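Local coordinates for JamJ (PDB 5DOZ), which probably uses NADPH to carry out the enoyl reductase step that closes a cyclopropane ring during polyketide biosynthesis, at residues A[51-56]-A[76-81]; A[124-129]-A[300-305]; A[157-162]-A[208-213]. All coordinates share one frame; numbering follows the deposited sequence.

Contact 1 (A[51-56]-A[76-81]); sequences ILNALG and FGFEAV
A54 and N53, on helix 48-54, meet CE2 of the F76 ring. That carbon lies 3.9 Å from A54 N, which sits in the plane of the ring, so the phenyl presents its rim and not a face to the helix backbone there. The methyl of A54 closes on the same carbon (CB to CE2 4.1 Å), and N53 CB reaches it obliquely. F76 comes in this way because its CG stands opposite the carbonyl carbon (chi1 -61°), which carries the ring end towards the helix. This cluster is the close-packed part, and F109 also packs on F76. Within the GroES-like domain of this reductase, it fits helix 48-54 against the loop that runs into strand 79-87; D50 OD1 adds a hydrogen bond to G77 N. The amide of N53 makes a thinner contact beside it: ND2 stops 4.1 Å from F78 CZ, at the edge of that ring, with the two planes 26° apart. Its OD1 is taken by N62 ND2, which leaves the amide nitrogen as the end nearer F78. Away from the aromatic rings, L52, L55 and G56 lie on the partly exposed side of the helix end, where the positive phi of G56 closes the last turn in a Schellman motif.

Contact 2 (A[124-129]-A[300-305]); sequences PANLKL and ENKELH
N126 lays its amide over the end of helix 296-300, with the oxygen against E300 and the nitrogen along the aliphatic chain of K302. Two short motifs set up the meeting. On one side a type I beta turn runs from P124 to L127, closed by L127 N to P124 O at 3.0 Å, and N126 occupies one of its two central positions. On the other, a Schellman motif ends the helix, and K302, with positive phi (51°), is its C-prime residue. The turn belongs to the loop between strand 120-122 and helix 129-132, while the Schellman end leads on towards strand 309-313, so the contact joins two loops at the protein surface that are far apart in sequence. The side chain of N126 takes the sterically less favoured setting, CG between its own N and carbonyl carbon (chi1 65°), and from there projects across to the helix end. OD1 comes 4.0 Å from E300 CA, and it stays 4.5 Å from E300 CG, so the glutamate is met at its CA, with CG only loosely near and the carboxylate farther off. ND2 makes a weak hydrogen bond to F299 O, the polar link of this otherwise van der Waals meeting. Deeper in, L127 packs on P306, and L304 is buried against helix 166-177, with Q173 OE1 taking a hydrogen bond from H305 N. The extended chain of K302 runs counter to the asparagine and passes beside its amide, CG lying 4.1 Å and CE 3.9 Å from N126 ND2.

Contact 3 (A[157-162]-A[208-213]); sequences RVLIHA and TEFANE. With NDP (NADPH dihydro-nicotinamide-adenine-dinucleotide phosphate), chain E.
Strand 157-160 is a central strand of the parallel Rossmann sheet that carries the cofactor, and the start of helix 210-218 packs against its C-terminal end. H161 and F210 form a T-shaped pair: the imidazole points its CE1-NE2 edge into the face of the phenyl, with planes at 81° and centroids 4.4 Å apart. H161 CE1 stands 3.3 Å above the F210 ring, over its centre, while H161 NE2 approaches F210 CZ to 3.3 Å. Both imidazole nitrogens have partners, ND1 at T185 OG1 and NE2 at N239 OD1, which fixes the ring's rotation. L159, its CG swung opposite the backbone N (chi1 168°), adds CD2 at 4.0 Å from F210 CE1, reaching the ring obliquely. With F210 cut back to alanine, the edge of H161 and L159 CD2 are likely to face a gap where the phenyl had been. Just beyond the histidine, A162 CB lies 3.4 Å from O4B of NADPH, in the adenosine ribose. Cofactor contact just past the end of a central strand, with the helix crossing from strand 201-204 to 223-228 packed on the sheet, belongs to the parallel 3-2-1-4-5-6 Rossmann sheet of such dehydrogenases and reductases.

How the contacts relate
The three contacts spread over both halves of the reductase. Contacts 1 and 2 have centres about 26 Å apart yet meet directly, V81 CG1 lying 3.4 Å from L129 O. Contact 3 lies on the opposite side of the chain's centre from contact 1, about 29 Å between centres and 14 Å between nearest atoms, and it falls within the sequence span that separates the two segments of contact 2, about 11 Å from it at the nearest atoms. NADPH lies between contacts 1 and 3: A162 of contact 3 touches its adenosine ribose, whereas the F78 side chain of contact 1 is about 8 Å from the cofactor at the nearest atoms.

Contact 1 (A[51-56]-A[76-81])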
loop_
_atom_site.group_PDB
_atom_site.type_symbol
_atom_site.label_atom_id
_atom_site.label_comp_id
_atom_site.label_asym_id
_atom_site.label_seq_id
_atom_site.Cartn_x
_atom_site.Cartn_y
_atom_site.Cartn_z
ATOM N N ILE A 51 -7.264 -9.601 1.806
ATOM C CA ILE A 51 -7.202 -11.060 1.733
ATOM C C ILE A 51 -7.040 -11.675 3.123
ATOM O O ILE A 51 -7.737 -12.629 3.461
ATOM C CB ILE A 51 -6.079 -11.521 0.779
ATOM C CG1 ILE A 51 -6.480 -11.224 -0.669
ATOM C CG2 ILE A 51 -5.764 -13.004 0.964
ATOM C CD1 ILE A 51 -5.353 -11.427 -1.655
ATOM N N LEU A 52 -6.136 -11.113 3.922
ATOM C CA LEU A 52 -5.944 -11.525 5.314
ATOM C C LEU A 52 -7.254 -11.524 6.094
ATOM O O LEU A 52 -7.566 -12.501 6.784
ATOM C CB LEU A 52 -4.921 -10.622 6.016
ATOM C CG LEU A 52 -3.457 -10.682 5.566
ATOM C CD1 LEU A 52 -2.608 -9.714 6.382
ATOM C CD2 LEU A 52 -2.890 -12.093 5.655
ATOM N N ASN A 53 -8.012 -10.430 5.980
ATOM C CA ASN A 53 -9.336 -10.320 6.604
ATOM C C ASN A 53 -10.331 -11.358 6.097
ATOM O O ASN A 53 -11.108 -11.915 6.875
ATOM C CB ASN A 53 -9.915 -8.917 6.408
ATOM C CG ASN A 53 -9.338 -7.907 7.377
ATOM O OD1 ASN A 53 -8.987 -8.244 8.509
ATOM N ND2 ASN A 53 -9.237 -6.658 6.939
ATOM N N ALA A 54 -10.309 -11.605 4.789
ATOM C CA ALA A 54 -11.200 -12.578 4.174
ATOM C C ALA A 54 -10.933 -13.992 4.705
ATOM O O ALA A 54 -11.858 -14.789 4.851
ATOM C CB ALA A 54 -11.077 -12.527 2.662
ATOM N N LEU A 55 -9.668 -14.281 5.008
ATOM C CA LEU A 55 -9.276 -15.569 5.584
ATOM C C LEU A 55 -9.351 -15.556 7.111
ATOM O O LEU A 55 -9.150 -16.584 7.759
ATOM C CB LEU A 55 -7.876 -15.974 5.107
ATOM C CG LEU A 55 -7.683 -16.137 3.594
ATOM C CD1 LEU A 55 -6.244 -16.518 3.269
ATOM C CD2 LEU A 55 -8.657 -17.158 3.011
ATOM N N GLY A 56 -9.645 -14.386 7.674
ATOM C CA GLY A 56 -9.842 -14.221 9.111
ATOM C C GLY A 56 -8.561 -14.299 9.909
ATOM O O GLY A 56 -8.483 -15.029 10.898
ATOM N N PHE A 76 -14.611 -4.269 3.565
ATOM C CA PHE A 76 -13.391 -4.413 2.784
ATOM C C PHE A 76 -13.119 -3.143 1.994
ATOM O O PHE A 76 -14.054 -2.467 1.571
ATOM C CB PHE A 76 -13.522 -5.616 1.833
ATOM C CG PHE A 76 -13.725 -6.935 2.537
ATOM C CD1 PHE A 76 -15.011 -7.401 2.825
ATOM C CD2 PHE A 76 -12.638 -7.717 2.907
ATOM C CE1 PHE A 76 -15.202 -8.614 3.468
ATOM C CE2 PHE A 76 -12.820 -8.931 3.552
ATOM C CZ PHE A 76 -14.106 -9.381 3.831
ATOM N N GLY A 77 -11.839 -2.821 1.803
ATOM C CA GLY A 77 -11.430 -1.715 0.934
ATOM C C GLY A 77 -10.772 -0.561 1.663
ATOM O O GLY A 77 -11.423 0.150 2.428
ATOM N N PHE A 78 -9.482 -0.359 1.391
ATOM C CA PHE A 78 -8.645 0.594 2.138
ATOM C C PHE A 78 -8.356 1.884 1.372
ATOM O O PHE A 78 -7.786 2.832 1.921
ATOM C CB PHE A 78 -7.315 -0.066 2.531
ATOM C CG PHE A 78 -7.444 -1.124 3.592
ATOM C CD1 PHE A 78 -7.522 -0.772 4.939
ATOM C CD2 PHE A 78 -7.457 -2.469 3.250
ATOM C CE1 PHE A 78 -7.634 -1.745 5.921
ATOM C CE2 PHE A 78 -7.565 -3.447 4.227
ATOM C CZ PHE A 78 -7.658 -3.087 5.565
ATOM N N GLU A 79 -8.750 1.906 0.103
ATOM C CA GLU A 79 -8.503 3.022 -0.802
ATOM C C GLU A 79 -9.430 2.874 -2.009
ATOM O O GLU A 79 -9.954 1.787 -2.252
ATOM C CB GLU A 79 -7.041 3.019 -1.269
ATOM C CG GLU A 79 -6.561 1.651 -1.734
ATOM C CD GLU A 79 -5.177 1.655 -2.353
ATOM O OE1 GLU A 79 -4.733 2.716 -2.844
ATOM O OE2 GLU A 79 -4.528 0.580 -2.351
ATOM N N ALA A 80 -9.609 3.956 -2.770
ATOM C CA ALA A 80 -10.456 3.945 -3.969
ATOM C C ALA A 80 -10.302 5.226 -4.783
ATOM O O ALA A 80 -9.606 6.156 -4.389
ATOM C CB ALA A 80 -11.922 3.751 -3.590
ATOM N N VAL A 81 -10.960 5.258 -5.932
ATOM C CA VAL A 81 -11.166 6.495 -6.663
ATOM C C VAL A 81 -12.672 6.624 -6.874
ATOM O O VAL A 81 -13.387 5.623 -6.861
ATOM C CB VAL A 81 -10.385 6.517 -7.999
ATOM C CG1 VAL A 81 -10.917 5.470 -8.970
ATOM C CG2 VAL A 81 -10.429 7.906 -8.626
#

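Contact 2 (A[124-129]-A[300-305])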
loop_
_atom_site.group_PDB
_atom_site.type_symbol
_atom_site.label_atom_id
_atom_site.label_comp_id
_atom_site.label_asym_id
_atom_site.label_seq_id
_atom_site.Cartn_x
_atom_site.Cartn_y
_atom_site.Cartn_z
ATOM N N PRO A 124 -5.213 13.654 -10.047
ATOM C CA PRO A 124 -4.489 14.353 -11.113
ATOM C C PRO A 124 -5.288 14.286 -12.410
ATOM O O PRO A 124 -5.563 13.195 -12.909
ATOM C CB PRO A 124 -3.190 13.553 -11.243
ATOM C CG PRO A 124 -3.051 12.818 -9.960
ATOM C CD PRO A 124 -4.450 12.504 -9.532
ATOM N N ALA A 125 -5.659 15.451 -12.936
ATOM C CA ALA A 125 -6.610 15.565 -14.048
ATOM C C ALA A 125 -6.146 14.906 -15.342
ATOM O O ALA A 125 -6.974 14.491 -16.156
ATOM C CB ALA A 125 -6.961 17.029 -14.292
ATOM N N ASN A 126 -4.830 14.812 -15.530
ATOM C CA ASN A 126 -4.258 14.174 -16.718
ATOM C C ASN A 126 -4.335 12.639 -16.704
ATOM O O ASN A 126 -4.042 11.993 -17.713
ATOM C CB ASN A 126 -2.807 14.626 -16.920
ATOM C CG ASN A 126 -1.898 14.172 -15.795
ATOM O OD1 ASN A 126 -2.130 14.487 -14.622
ATOM N ND2 ASN A 126 -0.864 13.417 -16.142
ATOM N N LEU A 127 -4.731 12.063 -15.568
ATOM C CA LEU A 127 -4.848 10.606 -15.430
ATOM C C LEU A 127 -6.285 10.114 -15.556
ATOM O O LEU A 127 -7.230 10.862 -15.305
ATOM C CB LEU A 127 -4.273 10.141 -14.086
ATOM C CG LEU A 127 -2.766 10.262 -13.849
ATOM C CD1 LEU A 127 -2.442 9.923 -12.406
ATOM C CD2 LEU A 127 -1.976 9.371 -14.795
ATOM N N LYS A 128 -6.435 8.850 -15.947
ATOM C CA LYS A 128 -7.731 8.178 -15.942
ATOM C C LYS A 128 -8.046 7.713 -14.527
ATOM O O LYS A 128 -7.130 7.464 -13.739
ATOM C CB LYS A 128 -7.713 6.967 -16.880
ATOM C CG LYS A 128 -7.648 7.291 -18.365
ATOM C CD LYS A 128 -7.726 6.013 -19.194
ATOM C CE LYS A 128 -7.891 6.302 -20.679
ATOM N NZ LYS A 128 -6.611 6.718 -21.321
ATOM N N LEU A 129 -9.335 7.584 -14.212
ATOM C CA LEU A 129 -9.774 7.122 -12.893
ATOM C C LEU A 129 -9.051 5.844 -12.494
ATOM O O LEU A 129 -8.533 5.734 -11.383
ATOM C CB LEU A 129 -11.292 6.874 -12.864
ATOM C CG LEU A 129 -12.283 8.042 -12.862
ATOM C CD1 LEU A 129 -13.711 7.510 -12.866
ATOM C CD2 LEU A 129 -12.084 8.982 -11.685
ATOM N N GLU A 300 1.723 15.096 -12.377
ATOM C CA GLU A 300 1.330 16.130 -13.336
ATOM C C GLU A 300 2.363 16.299 -14.452
ATOM O O GLU A 300 2.007 16.393 -15.628
ATOM C CB GLU A 300 1.085 17.464 -12.622
ATOM C CG GLU A 300 -0.278 17.554 -11.945
ATOM C CD GLU A 300 -0.463 18.810 -11.105
ATOM O OE1 GLU A 300 0.439 19.673 -11.084
ATOM O OE2 GLU A 300 -1.523 18.931 -10.454
ATOM N N ASN A 301 3.639 16.315 -14.074
ATOM C CA ASN A 301 4.735 16.468 -15.026
ATOM C C ASN A 301 5.210 15.135 -15.614
ATOM O O ASN A 301 6.256 15.073 -16.265
ATOM C CB ASN A 301 5.902 17.215 -14.367
ATOM C CG ASN A 301 5.477 18.532 -13.734
ATOM O OD1 ASN A 301 4.336 18.978 -13.883
ATOM N ND2 ASN A 301 6.400 19.161 -13.018
ATOM N N LYS A 302 4.428 14.081 -15.365
ATOM C CA LYS A 302 4.691 12.706 -15.821
ATOM C C LYS A 302 6.096 12.201 -15.496
ATOM O O LYS A 302 6.724 11.490 -16.288
ATOM C CB LYS A 302 4.354 12.542 -17.312
ATOM C CG LYS A 302 2.861 12.579 -17.611
ATOM C CD LYS A 302 2.564 12.294 -19.077
ATOM C CE LYS A 302 1.079 12.008 -19.273
ATOM N NZ LYS A 302 0.712 11.725 -20.689
ATOM N N GLU A 303 6.573 12.579 -14.313
ATOM C CA GLU A 303 7.842 12.104 -13.781
ATOM C C GLU A 303 7.601 10.815 -12.987
ATOM O O GLU A 303 8.440 9.913 -12.976
ATOM C CB GLU A 303 8.504 13.200 -12.933
ATOM C CG GLU A 303 8.839 14.452 -13.744
ATOM C CD GLU A 303 9.174 15.682 -12.906
ATOM O OE1 GLU A 303 8.403 16.033 -11.986
ATOM O OE2 GLU A 303 10.208 16.324 -13.193
ATOM N N LEU A 304 6.444 10.735 -12.331
ATOM C CA LEU A 304 5.964 9.481 -11.761
ATOM C C LEU A 304 4.762 9.012 -12.570
ATOM O O LEU A 304 4.057 9.824 -13.174
ATOM C CB LEU A 304 5.592 9.634 -10.282
ATOM C CG LEU A 304 6.681 9.967 -9.258
ATOM C CD1 LEU A 304 6.026 10.288 -7.921
ATOM C CD2 LEU A 304 7.697 8.837 -9.111
ATOM N N HIS A 305 4.544 7.702 -12.588
ATOM C CA HIS A 305 3.506 7.106 -13.412
ATOM C C HIS A 305 2.628 6.152 -12.610
ATOM O O HIS A 305 3.079 5.590 -11.610
ATOM C CB HIS A 305 4.135 6.367 -14.606
ATOM C CG HIS A 305 4.855 7.270 -15.560
ATOM N ND1 HIS A 305 6.230 7.362 -15.609
ATOM C CD2 HIS A 305 4.388 8.143 -16.485
ATOM C CE1 HIS A 305 6.580 8.243 -16.528
ATOM N NE2 HIS A 305 5.481 8.733 -17.075
#

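Contact 3 (A[157-162]-A[208-213])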
loop_
_atom_site.group_PDB
_atom_site.type_symbol
_atom_site.label_atom_id
_atom_site.label_comp_id
_atom_site.label_asym_id
_atom_site.label_seq_id
_atom_site.Cartn_x
_atom_site.Cartn_y
_atom_site.Cartn_z
ATOM N N ARG A 157 22.218 3.539 -1.692
ATOM C CA ARG A 157 21.744 2.258 -2.202
ATOM C C ARG A 157 20.578 1.770 -1.359
ATOM O O ARG A 157 20.644 1.780 -0.130
ATOM C CB ARG A 157 22.887 1.239 -2.253
ATOM C CG ARG A 157 24.058 1.711 -3.107
ATOM C CD ARG A 157 25.121 0.640 -3.315
ATOM N NE ARG A 157 25.873 0.350 -2.096
ATOM C CZ ARG A 157 26.910 1.059 -1.655
ATOM N NH1 ARG A 157 27.344 2.127 -2.315
ATOM N NH2 ARG A 157 27.513 0.697 -0.536
ATOM N N VAL A 158 19.497 1.382 -2.033
ATOM C CA VAL A 158 18.282 0.923 -1.366
ATOM C C VAL A 158 17.879 -0.474 -1.841
ATOM O O VAL A 158 17.894 -0.761 -3.039
ATOM C CB VAL A 158 17.103 1.929 -1.531
ATOM C CG1 VAL A 158 16.740 2.145 -2.996
ATOM C CG2 VAL A 158 15.883 1.485 -0.732
ATOM N N LEU A 159 17.539 -1.338 -0.888
ATOM C CA LEU A 159 16.960 -2.638 -1.205
ATOM C C LEU A 159 15.447 -2.605 -1.014
ATOM O O LEU A 159 14.951 -2.219 0.049
ATOM C CB LEU A 159 17.587 -3.755 -0.357
ATOM C CG LEU A 159 16.905 -5.136 -0.360
ATOM C CD1 LEU A 159 17.057 -5.828 -1.709
ATOM C CD2 LEU A 159 17.441 -6.018 0.761
ATOM N N ILE A 160 14.726 -3.008 -2.057
ATOM C CA ILE A 160 13.274 -3.149 -1.998
ATOM C C ILE A 160 12.900 -4.615 -2.239
ATOM O O ILE A 160 13.132 -5.149 -3.330
ATOM C CB ILE A 160 12.562 -2.240 -3.029
ATOM C CG1 ILE A 160 12.958 -0.768 -2.821
ATOM C CG2 ILE A 160 11.047 -2.404 -2.933
ATOM C CD1 ILE A 160 12.745 0.112 -4.038
ATOM N N HIS A 161 12.324 -5.251 -1.217
ATOM C CA HIS A 161 11.905 -6.654 -1.292
ATOM C C HIS A 161 10.557 -6.837 -1.987
ATOM O O HIS A 161 9.712 -5.943 -1.960
ATOM C CB HIS A 161 11.835 -7.269 0.112
ATOM C CG HIS A 161 13.131 -7.853 0.585
ATOM N ND1 HIS A 161 13.898 -8.691 -0.195
ATOM C CD2 HIS A 161 13.774 -7.752 1.774
ATOM C CE1 HIS A 161 14.971 -9.060 0.482
ATOM N NE2 HIS A 161 14.920 -8.506 1.680
ATOM N N ALA A 162 10.354 -8.004 -2.599
ATOM C CA ALA A 162 9.060 -8.350 -3.207
ATOM C C ALA A 162 8.539 -7.181 -4.059
ATOM O O ALA A 162 7.387 -6.744 -3.932
ATOM C CB ALA A 162 8.062 -8.730 -2.121
ATOM N N THR A 208 16.854 -16.594 0.901
ATOM C CA THR A 208 17.598 -15.680 1.767
ATOM C C THR A 208 19.006 -15.399 1.251
ATOM O O THR A 208 19.735 -14.602 1.834
ATOM C CB THR A 208 17.652 -16.168 3.231
ATOM O OG1 THR A 208 17.839 -17.588 3.264
ATOM C CG2 THR A 208 16.361 -15.810 3.955
ATOM N N GLU A 209 19.370 -16.042 0.145
ATOM C CA GLU A 209 20.694 -15.886 -0.457
ATOM C C GLU A 209 20.955 -14.489 -1.051
ATOM O O GLU A 209 22.050 -14.228 -1.563
ATOM C CB GLU A 209 20.931 -16.978 -1.513
ATOM C CG GLU A 209 20.080 -16.842 -2.770
ATOM C CD GLU A 209 20.139 -18.066 -3.667
ATOM O OE1 GLU A 209 21.243 -18.623 -3.851
ATOM O OE2 GLU A 209 19.077 -18.465 -4.197
ATOM N N PHE A 210 19.963 -13.598 -0.974
ATOM C CA PHE A 210 20.123 -12.219 -1.456
ATOM C C PHE A 210 21.182 -11.482 -0.638
ATOM O O PHE A 210 21.876 -10.605 -1.157
ATOM C CB PHE A 210 18.784 -11.445 -1.455
ATOM C CG PHE A 210 18.225 -11.186 -0.080
ATOM C CD1 PHE A 210 18.601 -10.053 0.643
ATOM C CD2 PHE A 210 17.324 -12.076 0.497
ATOM C CE1 PHE A 210 18.095 -9.822 1.913
ATOM C CE2 PHE A 210 16.820 -11.852 1.766
ATOM C CZ PHE A 210 17.204 -10.725 2.475
ATOM N N ALA A 211 21.294 -11.855 0.637
ATOM C CA ALA A 211 22.233 -11.242 1.569
ATOM C C ALA A 211 23.681 -11.355 1.096
ATOM O O ALA A 211 24.409 -10.360 1.063
ATOM C CB ALA A 211 22.076 -11.847 2.959
ATOM N N ASN A 212 24.085 -12.568 0.724
ATOM C CA ASN A 212 25.435 -12.819 0.229
ATOM C C ASN A 212 25.716 -12.126 -1.100
ATOM O O ASN A 212 26.807 -11.590 -1.304
ATOM C CB ASN A 212 25.701 -14.322 0.120
ATOM C CG ASN A 212 25.865 -14.983 1.474
ATOM O OD1 ASN A 212 26.102 -14.314 2.488
ATOM N ND2 ASN A 212 25.748 -16.304 1.502
ATOM N N GLU A 213 24.719 -12.133 -1.984
ATOM C CA GLU A 213 24.803 -11.459 -3.279
ATOM C C GLU A 213 24.999 -9.952 -3.105
ATOM O O GLU A 213 25.814 -9.339 -3.795
ATOM C CB GLU A 213 23.549 -11.754 -4.112
ATOM C CG GLU A 213 23.404 -13.219 -4.517
ATOM C CD GLU A 213 21.998 -13.593 -4.973
ATOM O OE1 GLU A 213 21.025 -12.909 -4.586
ATOM O OE2 GLU A 213 21.859 -14.589 -5.715
HETATM P PA NDP E . 1.138 -7.305 -2.744
HETATM O O1A NDP E . 0.239 -8.509 -2.544
HETATM O O2A NDP E . 1.017 -6.468 -3.989
HETATM O O5B NDP E . 2.668 -7.797 -2.678
HETATM C C5B NDP E . 3.038 -9.058 -2.132
HETATM C C4B NDP E . 4.316 -9.482 -2.835
HETATM O O4B NDP E . 5.072 -10.327 -1.961
HETATM C C3B NDP E . 4.063 -10.292 -4.103
HETATM O O3B NDP E . 4.079 -9.479 -5.280
HETATM C C2B NDP E . 5.234 -11.238 -4.147
HETATM O O2B NDP E . 6.227 -10.671 -4.988
HETATM C C1B NDP E . 5.799 -11.273 -2.739
HETATM N N9A NDP E . 5.654 -12.609 -2.131
HETATM C C8A NDP E . 4.567 -13.396 -2.180
HETATM N N7A NDP E . 4.788 -14.549 -1.510
HETATM C C5A NDP E . 6.042 -14.500 -1.020
HETATM C C6A NDP E . 6.917 -15.381 -0.214
HETATM N N6A NDP E . 6.480 -16.583 0.219
HETATM N N1A NDP E . 8.169 -14.942 0.077
HETATM C C2A NDP E . 8.626 -13.747 -0.342
HETATM N N3A NDP E . 7.879 -12.903 -1.075
HETATM C C4A NDP E . 6.607 -13.217 -1.434
HETATM O O3 NDP E . 1.050 -6.378 -1.430
HETATM P PN NDP E . 1.501 -4.837 -1.304
HETATM O O1N NDP E . 2.666 -4.559 -2.206
HETATM O O2N NDP E . 0.274 -3.973 -1.394
HETATM O O5D NDP E . 2.035 -4.754 0.214
HETATM C C5D NDP E . 3.102 -5.588 0.686
HETATM C C4D NDP E . 3.027 -5.744 2.205
HETATM O O4D NDP E . 2.994 -4.469 2.852
HETATM C C3D NDP E . 1.770 -6.460 2.657
HETATM O O3D NDP E . 2.134 -7.309 3.743
HETATM C C2D NDP E . 0.848 -5.351 3.130
HETATM O O2D NDP E . -0.127 -5.774 4.095
HETATM C C1D NDP E . 1.836 -4.339 3.680
HETATM N N1N NDP E . 1.330 -2.967 3.621
HETATM C C2N NDP E . 1.475 -2.198 4.709
HETATM C C3N NDP E . 1.284 -0.822 4.661
HETATM C C7N NDP E . 1.695 0.025 5.832
HETATM O O7N NDP E . 1.142 1.090 6.053
HETATM N N7N NDP E . 2.677 -0.408 6.618
HETATM C C4N NDP E . 0.535 -0.211 3.495
HETATM C C5N NDP E . 0.543 -1.110 2.344
HETATM C C6N NDP E . 0.853 -2.464 2.467
HETATM P P2B NDP E . 7.344 -11.582 -5.677
HETATM O O1X NDP E . 6.570 -12.595 -6.490
HETATM O O2X NDP E . 8.104 -10.575 -6.483
HETATM O O3X NDP E . 8.126 -12.167 -4.528
#